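Local coordinates for protein relik capsid n-terminal domain (Oryctolagus cuniculus, PDB 2XGU) that probably forms the N-terminal half of the capsid subunit from which an extinct rabbit lentivirus built the shell of its core, at residues 100-104 against 123-127; 18-22 against 39-43; 1-5 against 46-51. One frame throughout, in Å; residues are numbered along the deposited sequence.

Interaction 1 (100-104 against 123-127); sequences DQIRG and LYRTW
I102, the last residue of the short helix 99-102, and R103 just after it make a buried and largely apolar contact with L123, Y124 and W127 of the long helix 118-134, with no direct hydrogen bond between the two segments. The two branches of I102 go to different partners. CG2 lies over the six-membered ring of W127 in a CH-pi contact, 4.0 Å from its centroid, while CD1 meets CD2 of L123 at 3.8 Å. L123 CG covers the same indole face beside CG2, and the ring of W80 packs edge-to-face with this tryptophan. Y124 has its CG anti to the backbone N (chi1 -175°), which carries the phenol ring beneath the chain where the helix ends: R103 CA stands over the ring centre, 3.8 Å from the centroid and only 8° off the normal. From there R103 CG follows the ring to its CE1, 3.7 Å away, and also touches the edge of W127. G104 then closes the helix with positive phi in a Schellman motif, its N bonded to Q101 O at 3.1 Å. At the polar margin a water accepts from R103 NE at 2.9 Å and donates to Y124 OH at 2.6 Å; the same hydroxyl is hydrogen-bonded to N53 OD1. Two bonds thus hold the hydroxyl, which R103 NE reaches through the shared water, while R103 CA over the ring centre should limit the ring's rotation.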
ATOM      1  N   ASP A 100     -10.393   0.006  15.421  1.00 15.14           N
ATOM      2  CA  ASP A 100      -9.596  -0.127  16.649  1.00 16.87           C
ATOM      3  C   ASP A 100      -9.198  -1.583  16.838  1.00 16.69           C
ATOM      4  O   ASP A 100      -8.038  -1.893  17.132  1.00 20.07           O
ATOM      5  CB  ASP A 100     -10.376   0.361  17.874  1.00 17.27           C
ATOM      6  CG  ASP A 100     -10.250   1.867  18.113  1.00 21.39           C
ATOM      7  OD1 ASP A 100      -9.407   2.528  17.476  1.00 25.08           O
ATOM      8  OD2 ASP A 100     -11.006   2.382  18.967  1.00 29.68           O
ATOM      9  N   GLN A 101     -10.147  -2.489  16.620  1.00 16.66           N
ATOM     10  CA  GLN A 101      -9.887  -3.918  16.737  1.00 18.13           C
ATOM     11  C   GLN A 101      -8.885  -4.399  15.685  1.00 20.18           C
ATOM     12  O   GLN A 101      -7.992  -5.191  15.975  1.00 17.51           O
ATOM     13  CB  GLN A 101     -11.198  -4.706  16.622  1.00 21.39           C
ATOM     14  CG  GLN A 101     -12.131  -4.503  17.817  1.00 22.90           C
ATOM     15  CD  GLN A 101     -13.463  -5.211  17.656  1.00 26.82           C
ATOM     16  OE1 GLN A 101     -13.869  -6.001  18.513  1.00 32.43           O
ATOM     17  NE2 GLN A 101     -14.157  -4.927  16.561  1.00 21.43           N
ATOM     18  N   ILE A 102      -9.047  -3.924  14.455  1.00 15.96           N
ATOM     19  CA  ILE A 102      -8.116  -4.287  13.392  1.00 18.74           C
ATOM     20  C   ILE A 102      -6.688  -3.841  13.734  1.00 14.22           C
ATOM     21  O   ILE A 102      -5.730  -4.583  13.495  1.00 17.00           O
ATOM     22  CB  ILE A 102      -8.606  -3.748  12.026  1.00 17.20           C
ATOM     23  CG1 ILE A 102      -9.854  -4.507  11.583  1.00 17.41           C
ATOM     24  CG2 ILE A 102      -7.518  -3.833  10.962  1.00 15.24           C
ATOM     25  CD1 ILE A 102     -10.690  -3.746  10.569  1.00 17.11           C
ATOM     26  N   ARG A 103      -6.552  -2.659  14.341  1.00 12.47           N
ATOM     27  CA  ARG A 103      -5.253  -2.099  14.735  1.00 16.26           C
ATOM     28  C   ARG A 103      -4.700  -2.685  16.043  1.00 18.81           C
ATOM     29  O   ARG A 103      -3.617  -2.288  16.490  1.00 20.84           O
ATOM     30  CB  ARG A 103      -5.375  -0.579  14.880  1.00 17.66           C
ATOM     31  CG  ARG A 103      -5.696   0.186  13.592  1.00 17.33           C
ATOM     32  CD  ARG A 103      -6.123   1.629  13.876  1.00 27.91           C
ATOM     33  NE  ARG A 103      -5.014   2.441  14.362  1.00 33.05           N
ATOM     34  CZ  ARG A 103      -5.142   3.677  14.831  1.00 31.91           C
ATOM     35  NH1 ARG A 103      -6.337   4.254  14.884  1.00 27.49           N
ATOM     36  NH2 ARG A 103      -4.071   4.337  15.246  1.00 34.56           N
ATOM     37  N   GLY A 104      -5.443  -3.591  16.666  1.00 17.69           N
ATOM     38  CA  GLY A 104      -5.022  -4.243  17.898  1.00 19.24           C
ATOM     39  C   GLY A 104      -5.113  -3.403  19.164  1.00 19.58           C
ATOM     40  O   GLY A 104      -4.473  -3.706  20.173  1.00 23.18           O
ATOM     41  N   LEU A 123      -5.259  -7.766   7.446  1.00 12.91           N
ATOM     42  CA  LEU A 123      -5.721  -6.472   6.951  1.00 12.92           C
ATOM     43  C   LEU A 123      -4.899  -5.326   7.544  1.00 14.42           C
ATOM     44  O   LEU A 123      -4.556  -4.362   6.841  1.00 14.75           O
ATOM     45  CB  LEU A 123      -7.207  -6.291   7.266  1.00 13.35           C
ATOM     46  CG  LEU A 123      -7.805  -4.971   6.792  1.00 15.69           C
ATOM     47  CD1 LEU A 123      -7.709  -4.833   5.280  1.00 21.64           C
ATOM     48  CD2 LEU A 123      -9.263  -4.843   7.249  1.00 14.64           C
ATOM     49  N   TYR A 124      -4.566  -5.426   8.825  1.00 12.21           N
ATOM     50  CA  TYR A 124      -3.774  -4.366   9.447  1.00 12.10           C
ATOM     51  C   TYR A 124      -2.374  -4.292   8.835  1.00 14.37           C
ATOM     52  O   TYR A 124      -1.850  -3.196   8.593  1.00 13.69           O
ATOM     53  CB  TYR A 124      -3.667  -4.562  10.963  1.00 12.87           C
ATOM     54  CG  TYR A 124      -2.953  -3.441  11.693  1.00 11.03           C
ATOM     55  CD1 TYR A 124      -3.241  -2.112  11.414  1.00 11.81           C
ATOM     56  CD2 TYR A 124      -2.000  -3.720  12.662  1.00 12.02           C
ATOM     57  CE1 TYR A 124      -2.615  -1.076  12.086  1.00 12.32           C
ATOM     58  CE2 TYR A 124      -1.366  -2.691  13.350  1.00 15.70           C
ATOM     59  CZ  TYR A 124      -1.669  -1.374  13.049  1.00 14.04           C
ATOM     60  OH  TYR A 124      -1.052  -0.342  13.726  1.00 17.74           O
ATOM     61  N   ARG A 125      -1.761  -5.451   8.616  1.00 12.94           N
ATOM     62  CA  ARG A 125      -0.466  -5.499   7.949  1.00 11.32           C
ATOM     63  C   ARG A 125      -0.552  -4.823   6.582  1.00 13.04           C
ATOM     64  O   ARG A 125       0.342  -4.058   6.213  1.00 13.28           O
ATOM     65  CB  ARG A 125       0.025  -6.942   7.816  1.00 10.45           C
ATOM     66  CG  ARG A 125       1.289  -7.092   6.975  1.00 12.31           C
ATOM     67  CD  ARG A 125       1.732  -8.554   6.917  1.00 12.67           C
ATOM     68  NE  ARG A 125       2.881  -8.715   6.026  1.00 11.71           N
ATOM     69  CZ  ARG A 125       2.793  -8.843   4.705  1.00 14.42           C
ATOM     70  NH1 ARG A 125       1.603  -8.862   4.108  1.00 13.91           N
ATOM     71  NH2 ARG A 125       3.901  -8.951   3.973  1.00 14.17           N
ATOM     72  N   THR A 126      -1.627  -5.099   5.845  1.00 11.20           N
ATOM     73  CA  THR A 126      -1.874  -4.429   4.577  1.00 12.78           C
ATOM     74  C   THR A 126      -1.942  -2.909   4.723  1.00 17.56           C
ATOM     75  O   THR A 126      -1.291  -2.184   3.974  1.00 14.97           O
ATOM     76  CB  THR A 126      -3.154  -4.980   3.929  1.00 15.87           C
ATOM     77  OG1 THR A 126      -2.908  -6.324   3.507  1.00 19.18           O
ATOM     78  CG2 THR A 126      -3.574  -4.129   2.736  1.00 17.87           C
ATOM     79  N   TRP A 127      -2.693  -2.414   5.708  1.00 12.86           N
ATOM     80  CA  TRP A 127      -2.761  -0.971   5.958  1.00 12.61           C
ATOM     81  C   TRP A 127      -1.382  -0.366   6.248  1.00 12.76           C
ATOM     82  O   TRP A 127      -1.036   0.689   5.713  1.00 14.14           O
ATOM     83  CB  TRP A 127      -3.670  -0.666   7.161  1.00 13.00           C
ATOM     84  CG  TRP A 127      -5.139  -0.874   6.909  1.00 12.63           C
ATOM     85  CD1 TRP A 127      -5.727  -1.274   5.754  1.00 13.27           C
ATOM     86  CD2 TRP A 127      -6.201  -0.695   7.861  1.00 12.74           C
ATOM     87  NE1 TRP A 127      -7.100  -1.350   5.914  1.00 16.58           N
ATOM     88  CE2 TRP A 127      -7.409  -1.006   7.203  1.00 16.53           C
ATOM     89  CE3 TRP A 127      -6.243  -0.307   9.202  1.00 17.62           C
ATOM     90  CZ2 TRP A 127      -8.644  -0.935   7.844  1.00 15.02           C
ATOM     91  CZ3 TRP A 127      -7.471  -0.235   9.841  1.00 18.94           C
ATOM     92  CH2 TRP A 127      -8.654  -0.538   9.156  1.00 15.58           C
TER
HETATM   93  O   HOH W   1      -2.148   1.953  14.419  1.00 24.62           O

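Interaction 2 (18-22 against 39-43); sequences LIAAW and YFGVI
W22 of helix 16-29 sets its six-membered ring against Y39 and F40 of helix 34-43, one at its edge and the other over a face, and this is the tight half of the contact. F40 CD1 sits over one indole face toward the rim, 3.6 Å from W22 CH2, whereas Y39 CD2 comes in the ring plane to the edge at W22 CE3, also 3.6 Å away. The W22 and F40 rings are inclined at 59°, their centroids 5.3 Å apart. On its polar side W22 NE1 is hydrogen-bonded to T59 OG1, which should restrain the rotation of the indole, and helix 118-134 covers F40 through V128, L129 and L132. Segments 18-22 and 39-43 run nearly antiparallel, at 165°, within the all-helical body of the retroviral capsid N-terminal domain. Their axes stay 12.1 Å apart, a gap spanned by large side chains. Packing is sparser toward the partly exposed flank, where L18 CD1 reaches I43 CG2 at 4.0 Å. I43 holds CG1 in the crowded position between its backbone N and carbonyl carbon (chi1 67°), which brings CD1 to 4.1 Å from W22 CE3. Separately, the Y39 hydroxyl lies close to A21, OH to CB 3.4 Å.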
ATOM      1  N   LEU A  18      15.113 -10.324  16.353  1.00 14.66           N
ATOM      2  CA  LEU A  18      14.406  -9.629  15.293  1.00 15.39           C
ATOM      3  C   LEU A  18      14.203  -8.151  15.603  1.00 15.20           C
ATOM      4  O   LEU A  18      14.341  -7.309  14.721  1.00 15.32           O
ATOM      5  CB  LEU A  18      13.073 -10.293  15.003  1.00 16.60           C
ATOM      6  CG  LEU A  18      12.312  -9.653  13.840  1.00 18.79           C
ATOM      7  CD1 LEU A  18      13.159  -9.592  12.566  1.00 21.14           C
ATOM      8  CD2 LEU A  18      11.019 -10.426  13.597  1.00 28.04           C
ATOM      9  N   ILE A  19      13.900  -7.827  16.857  1.00 16.09           N
ATOM     10  CA  ILE A  19      13.766  -6.430  17.233  1.00 17.01           C
ATOM     11  C   ILE A  19      15.075  -5.706  16.935  1.00 15.52           C
ATOM     12  O   ILE A  19      15.087  -4.650  16.287  1.00 15.23           O
ATOM     13  CB  ILE A  19      13.387  -6.284  18.710  1.00 17.49           C
ATOM     14  CG1 ILE A  19      11.972  -6.822  18.927  1.00 16.17           C
ATOM     15  CG2 ILE A  19      13.503  -4.822  19.157  1.00 19.07           C
ATOM     16  CD1 ILE A  19      11.585  -6.951  20.388  1.00 22.67           C
ATOM     17  N   ALA A  20      16.186  -6.295  17.371  1.00 15.45           N
ATOM     18  CA  ALA A  20      17.500  -5.684  17.156  1.00 16.71           C
ATOM     19  C   ALA A  20      17.812  -5.541  15.673  1.00 18.07           C
ATOM     20  O   ALA A  20      18.347  -4.519  15.252  1.00 17.85           O
ATOM     21  CB  ALA A  20      18.590  -6.473  17.862  1.00 16.72           C
ATOM     22  N   ALA A  21      17.467  -6.562  14.883  1.00 16.22           N
ATOM     23  CA  ALA A  21      17.749  -6.546  13.452  1.00 14.10           C
ATOM     24  C   ALA A  21      16.914  -5.495  12.700  1.00 13.11           C
ATOM     25  O   ALA A  21      17.430  -4.798  11.817  1.00 15.29           O
ATOM     26  CB  ALA A  21      17.533  -7.939  12.867  1.00 14.83           C
ATOM     27  N   TRP A  22      15.637  -5.391  13.053  1.00 13.66           N
ATOM     28  CA  TRP A  22      14.762  -4.373  12.493  1.00 13.86           C
ATOM     29  C   TRP A  22      15.285  -2.975  12.826  1.00 15.74           C
ATOM     30  O   TRP A  22      15.348  -2.104  11.958  1.00 14.28           O
ATOM     31  CB  TRP A  22      13.348  -4.543  13.050  1.00 12.85           C
ATOM     32  CG  TRP A  22      12.450  -3.350  12.814  1.00 10.90           C
ATOM     33  CD1 TRP A  22      11.936  -2.524  13.775  1.00 14.13           C
ATOM     34  CD2 TRP A  22      11.987  -2.834  11.554  1.00 12.03           C
ATOM     35  NE1 TRP A  22      11.167  -1.546  13.198  1.00 14.27           N
ATOM     36  CE2 TRP A  22      11.176  -1.711  11.840  1.00 15.14           C
ATOM     37  CE3 TRP A  22      12.151  -3.231  10.219  1.00 13.00           C
ATOM     38  CZ2 TRP A  22      10.554  -0.957  10.840  1.00 17.16           C
ATOM     39  CZ3 TRP A  22      11.520  -2.477   9.218  1.00 15.99           C
ATOM     40  CH2 TRP A  22      10.738  -1.354   9.541  1.00 16.97           C
ATOM     41  N   TYR A  39      11.826  -4.919   3.618  1.00 12.57           N
ATOM     42  CA  TYR A  39      12.234  -5.669   4.810  1.00 11.79           C
ATOM     43  C   TYR A  39      11.065  -5.841   5.780  1.00 11.70           C
ATOM     44  O   TYR A  39      10.805  -6.954   6.261  1.00 11.52           O
ATOM     45  CB  TYR A  39      13.404  -4.939   5.489  1.00 11.43           C
ATOM     46  CG  TYR A  39      14.080  -5.647   6.657  1.00 11.44           C
ATOM     47  CD1 TYR A  39      15.350  -6.203   6.506  1.00 13.87           C
ATOM     48  CD2 TYR A  39      13.484  -5.715   7.908  1.00 12.69           C
ATOM     49  CE1 TYR A  39      15.997  -6.827   7.558  1.00 14.07           C
ATOM     50  CE2 TYR A  39      14.140  -6.349   8.981  1.00 13.34           C
ATOM     51  CZ  TYR A  39      15.385  -6.894   8.787  1.00 13.31           C
ATOM     52  OH  TYR A  39      16.044  -7.508   9.831  1.00 13.67           O
ATOM     53  N   PHE A  40      10.335  -4.757   6.049  1.00 10.74           N
ATOM     54  CA  PHE A  40       9.174  -4.887   6.911  1.00 11.94           C
ATOM     55  C   PHE A  40       8.148  -5.867   6.322  1.00 10.52           C
ATOM     56  O   PHE A  40       7.547  -6.675   7.049  1.00 11.19           O
ATOM     57  CB  PHE A  40       8.526  -3.519   7.173  1.00 11.68           C
ATOM     58  CG  PHE A  40       7.473  -3.558   8.246  1.00 15.21           C
ATOM     59  CD1 PHE A  40       7.825  -3.507   9.585  1.00 21.01           C
ATOM     60  CD2 PHE A  40       6.140  -3.678   7.908  1.00 18.85           C
ATOM     61  CE1 PHE A  40       6.847  -3.553  10.570  1.00 22.30           C
ATOM     62  CE2 PHE A  40       5.166  -3.733   8.889  1.00 21.56           C
ATOM     63  CZ  PHE A  40       5.524  -3.673  10.207  1.00 20.44           C
ATOM     64  N   GLY A  41       7.929  -5.803   5.006  1.00 12.18           N
ATOM     65  CA  GLY A  41       7.010  -6.727   4.359  1.00 11.36           C
ATOM     66  C   GLY A  41       7.391  -8.188   4.588  1.00 10.50           C
ATOM     67  O   GLY A  41       6.545  -9.015   4.894  1.00 12.93           O
ATOM     68  N   VAL A  42       8.675  -8.495   4.455  1.00 12.31           N
ATOM     69  CA  VAL A  42       9.179  -9.850   4.626  1.00 11.19           C
ATOM     70  C   VAL A  42       9.011 -10.344   6.071  1.00 13.35           C
ATOM     71  O   VAL A  42       8.506 -11.448   6.321  1.00 17.37           O
ATOM     72  CB  VAL A  42      10.667  -9.951   4.175  1.00 15.80           C
ATOM     73  CG1 VAL A  42      11.255 -11.313   4.526  1.00 16.74           C
ATOM     74  CG2 VAL A  42      10.807  -9.684   2.667  1.00 16.38           C
ATOM     75  N   ILE A  43       9.418  -9.529   7.041  1.00 13.44           N
ATOM     76  CA  ILE A  43       9.417 -10.011   8.423  1.00 14.53           C
ATOM     77  C   ILE A  43       8.031 -10.090   9.057  1.00 17.63           C
ATOM     78  O   ILE A  43       7.826 -10.849  10.011  1.00 17.07           O
ATOM     79  CB  ILE A  43      10.345  -9.173   9.352  1.00 13.41           C
ATOM     80  CG1 ILE A  43       9.811  -7.756   9.541  1.00 13.25           C
ATOM     81  CG2 ILE A  43      11.780  -9.184   8.827  1.00 16.85           C
ATOM     82  CD1 ILE A  43      10.568  -6.984  10.612  1.00 18.74           C
TER

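Interaction 3 (1-5 against 46-51); sequences PIMLR and NFTSVD
The pyrrolidine ring of P1 and the phenyl ring of F47 lie side by side and point the same way, P1 CB 3.9 Å from F47 CD1, while the carboxylate of D51 reaches the proline from the side of its amino group. D51 OD2 forms a salt bridge with P1 N at 2.7 Å and also accepts from T48 N, which approaches from above the carboxylate plane, 38° out of it. The other oxygen, OD1, is hydrogen-bonded to the hydroxyl of Y11. This matches the proline-aspartate salt bridge of mature retroviral capsids, where the proline freed by Gag cleavage folds back and the first residues form a beta-hairpin. Here strands 2-5 and 8-11 make that hairpin, with backbone bonds joining P1 to E12 and M3 to E10. With three partners around it, the carboxylate probably stays ionised, and it would favour a protonated amino terminus in turn. V14 packs against P1, F47 and D51. One step along the strand, I2 N donates to N46 O at 3.0 Å. T48 is the N-cap of helix 49-57 and forms a capping box with D51, so the residue that receives the chain terminus also lies in the first turn of the helix and completes its cap: D51 N donates to T48 OG1 at 3.1 Å, with an angle of 169° at the hydrogen.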
ATOM      1  N   PRO A   1       4.485 -13.370  16.398  1.00 14.94           N
ATOM      2  CA  PRO A   1       4.025 -14.028  15.169  1.00 17.49           C
ATOM      3  C   PRO A   1       3.341 -15.358  15.447  1.00 18.75           C
ATOM      4  O   PRO A   1       3.567 -15.970  16.504  1.00 19.08           O
ATOM      5  CB  PRO A   1       5.329 -14.276  14.386  1.00 23.68           C
ATOM      6  CG  PRO A   1       6.456 -13.894  15.320  1.00 29.58           C
ATOM      7  CD  PRO A   1       5.871 -12.898  16.271  1.00 19.56           C
ATOM      8  N   ILE A   2       2.512 -15.791  14.497  1.00 16.51           N
ATOM      9  CA  ILE A   2       1.878 -17.104  14.508  1.00 15.13           C
ATOM     10  C   ILE A   2       2.696 -18.024  13.624  1.00 18.84           C
ATOM     11  O   ILE A   2       3.085 -17.661  12.511  1.00 20.21           O
ATOM     12  CB  ILE A   2       0.425 -17.026  14.006  1.00 17.43           C
ATOM     13  CG1 ILE A   2      -0.403 -16.132  14.944  1.00 28.56           C
ATOM     14  CG2 ILE A   2      -0.188 -18.423  13.882  1.00 21.01           C
ATOM     15  CD1 ILE A   2      -1.829 -15.970  14.525  1.00 37.07           C
ATOM     16  N   MET A   3       2.989 -19.212  14.122  1.00 17.14           N
ATOM     17  CA  MET A   3       3.793 -20.149  13.354  0.54 18.42           C
ATOM     18  C   MET A   3       3.276 -21.556  13.548  1.00 20.50           C
ATOM     19  O   MET A   3       2.621 -21.854  14.539  1.00 21.09           O
ATOM     20  CB  MET A   3       5.256 -20.070  13.781  0.54 26.47           C
ATOM     21  CG  MET A   3       5.451 -20.175  15.281  0.54 38.44           C
ATOM     22  SD  MET A   3       6.973 -19.387  15.835  0.54 69.71           S
ATOM     23  CE  MET A   3       6.648 -17.694  15.364  0.54 28.19           C
ATOM     24  N   LEU A   4       3.548 -22.415  12.571  1.00 17.93           N
ATOM     25  CA  LEU A   4       3.233 -23.828  12.714  1.00 17.25           C
ATOM     26  C   LEU A   4       4.373 -24.533  13.438  1.00 17.75           C
ATOM     27  O   LEU A   4       5.541 -24.431  13.046  1.00 18.14           O
ATOM     28  CB  LEU A   4       2.978 -24.484  11.356  1.00 19.35           C
ATOM     29  CG  LEU A   4       1.807 -23.909  10.559  1.00 18.96           C
ATOM     30  CD1 LEU A   4       1.781 -24.507   9.152  1.00 23.66           C
ATOM     31  CD2 LEU A   4       0.466 -24.141  11.265  1.00 21.17           C
ATOM     32  N   ARG A   5       4.032 -25.237  14.509  1.00 16.58           N
ATOM     33  CA  ARG A   5       4.997 -26.006  15.275  1.00 16.74           C
ATOM     34  C   ARG A   5       4.381 -27.337  15.664  1.00 20.87           C
ATOM     35  O   ARG A   5       3.360 -27.379  16.351  1.00 23.62           O
ATOM     36  CB  ARG A   5       5.441 -25.253  16.537  1.00 20.09           C
ATOM     37  CG  ARG A   5       6.441 -24.135  16.290  1.00 31.78           C
ATOM     38  CD  ARG A   5       7.307 -23.907  17.525  1.00 39.84           C
ATOM     39  N   ASN A  46       2.526 -13.042   9.030  0.52 12.78           N
ATOM     40  CA  ASN A  46       1.963 -13.777  10.160  0.52 15.38           C
ATOM     41  C   ASN A  46       2.055 -13.043  11.503  0.52 13.90           C
ATOM     42  O   ASN A  46       1.736 -13.608  12.547  0.52 13.55           O
ATOM     43  CB  ASN A  46       2.576 -15.173  10.262  0.52 19.66           C
ATOM     44  CG  ASN A  46       2.423 -15.969   8.976  0.52 24.30           C
ATOM     45  OD1 ASN A  46       1.450 -15.799   8.240  0.52 26.88           O
ATOM     46  ND2 ASN A  46       3.384 -16.839   8.701  0.52 29.38           N
ATOM     47  N   PHE A  47       2.483 -11.788  11.480  1.00 12.17           N
ATOM     48  CA  PHE A  47       2.454 -10.967  12.700  1.00 12.45           C
ATOM     49  C   PHE A  47       1.019 -10.674  13.111  1.00 12.28           C
ATOM     50  O   PHE A  47       0.154 -10.450  12.259  1.00 14.33           O
ATOM     51  CB  PHE A  47       3.156  -9.624  12.473  1.00 14.19           C
ATOM     52  CG  PHE A  47       4.637  -9.636  12.738  1.00 14.10           C
ATOM     53  CD1 PHE A  47       5.386 -10.794  12.611  1.00 17.40           C
ATOM     54  CD2 PHE A  47       5.277  -8.459  13.118  1.00 20.66           C
ATOM     55  CE1 PHE A  47       6.764 -10.779  12.864  1.00 25.21           C
ATOM     56  CE2 PHE A  47       6.643  -8.446  13.373  1.00 25.75           C
ATOM     57  CZ  PHE A  47       7.375  -9.604  13.244  1.00 21.13           C
ATOM     58  N   THR A  48       0.763 -10.600  14.415  1.00 12.22           N
ATOM     59  CA  THR A  48      -0.511 -10.047  14.875  1.00 12.48           C
ATOM     60  C   THR A  48      -0.431  -8.515  14.871  1.00 11.38           C
ATOM     61  O   THR A  48       0.636  -7.928  14.665  1.00 11.93           O
ATOM     62  CB  THR A  48      -0.833 -10.492  16.310  1.00 11.81           C
ATOM     63  OG1 THR A  48       0.050  -9.813  17.222  1.00 13.30           O
ATOM     64  CG2 THR A  48      -0.665 -11.994  16.461  1.00 14.60           C
ATOM     65  N   SER A  49      -1.563  -7.853  15.084  1.00 12.85           N
ATOM     66  CA  SER A  49      -1.561  -6.402  15.151  0.72 12.54           C
ATOM     67  C   SER A  49      -0.718  -5.911  16.335  1.00 12.37           C
ATOM     68  O   SER A  49      -0.050  -4.873  16.251  1.00 15.53           O
ATOM     69  CB  SER A  49      -3.000  -5.870  15.192  0.72 12.82           C
ATOM     70  OG  SER A  49      -3.703  -6.333  14.046  0.72 13.59           O
ATOM     71  N   VAL A  50      -0.736  -6.660  17.432  1.00 11.56           N
ATOM     72  CA  VAL A  50       0.101  -6.319  18.587  1.00 13.39           C
ATOM     73  C   VAL A  50       1.603  -6.409  18.249  1.00 12.49           C
ATOM     74  O   VAL A  50       2.387  -5.533  18.633  1.00 13.61           O
ATOM     75  CB  VAL A  50      -0.238  -7.199  19.808  1.00 14.89           C
ATOM     76  CG1 VAL A  50       0.770  -6.973  20.932  1.00 17.40           C
ATOM     77  CG2 VAL A  50      -1.664  -6.885  20.302  1.00 18.00           C
ATOM     78  N   ASP A  51       2.001  -7.457  17.535  1.00 12.33           N
ATOM     79  CA  ASP A  51       3.371  -7.597  17.056  1.00 12.04           C
ATOM     80  C   ASP A  51       3.777  -6.402  16.176  1.00 11.23           C
ATOM     81  O   ASP A  51       4.890  -5.890  16.283  1.00 11.87           O
ATOM     82  CB  ASP A  51       3.516  -8.859  16.199  1.00 10.45           C
ATOM     83  CG  ASP A  51       3.299 -10.149  16.972  1.00 13.37           C
ATOM     84  OD1 ASP A  51       3.535 -10.197  18.190  1.00 15.59           O
ATOM     85  OD2 ASP A  51       2.910 -11.163  16.334  1.00 14.11           O
TER
HETATM   86  O   HOH W   2       4.698 -18.375  10.472  1.00 36.89           O

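How the interactions relate
The three contacts lie in one domain. Interaction 3 joins the ends of a long loop, from the N-terminal strand to the start of helix 49-57; interaction 2, between helices 16-29 and 34-43, is nested inside it, and interaction 1 follows later in the chain. The centre of interaction 3 lies about 13 Å from each of the others, which are about 18 Å apart. S49 OG probably bonds I102 O, linking interactions 3 and 1, R125 NH2 probably bonds G41 O between interactions 1 and 2, and L18 packs on F47 between 2 and 3. The N-terminal hairpin is thereby connected to the helical body.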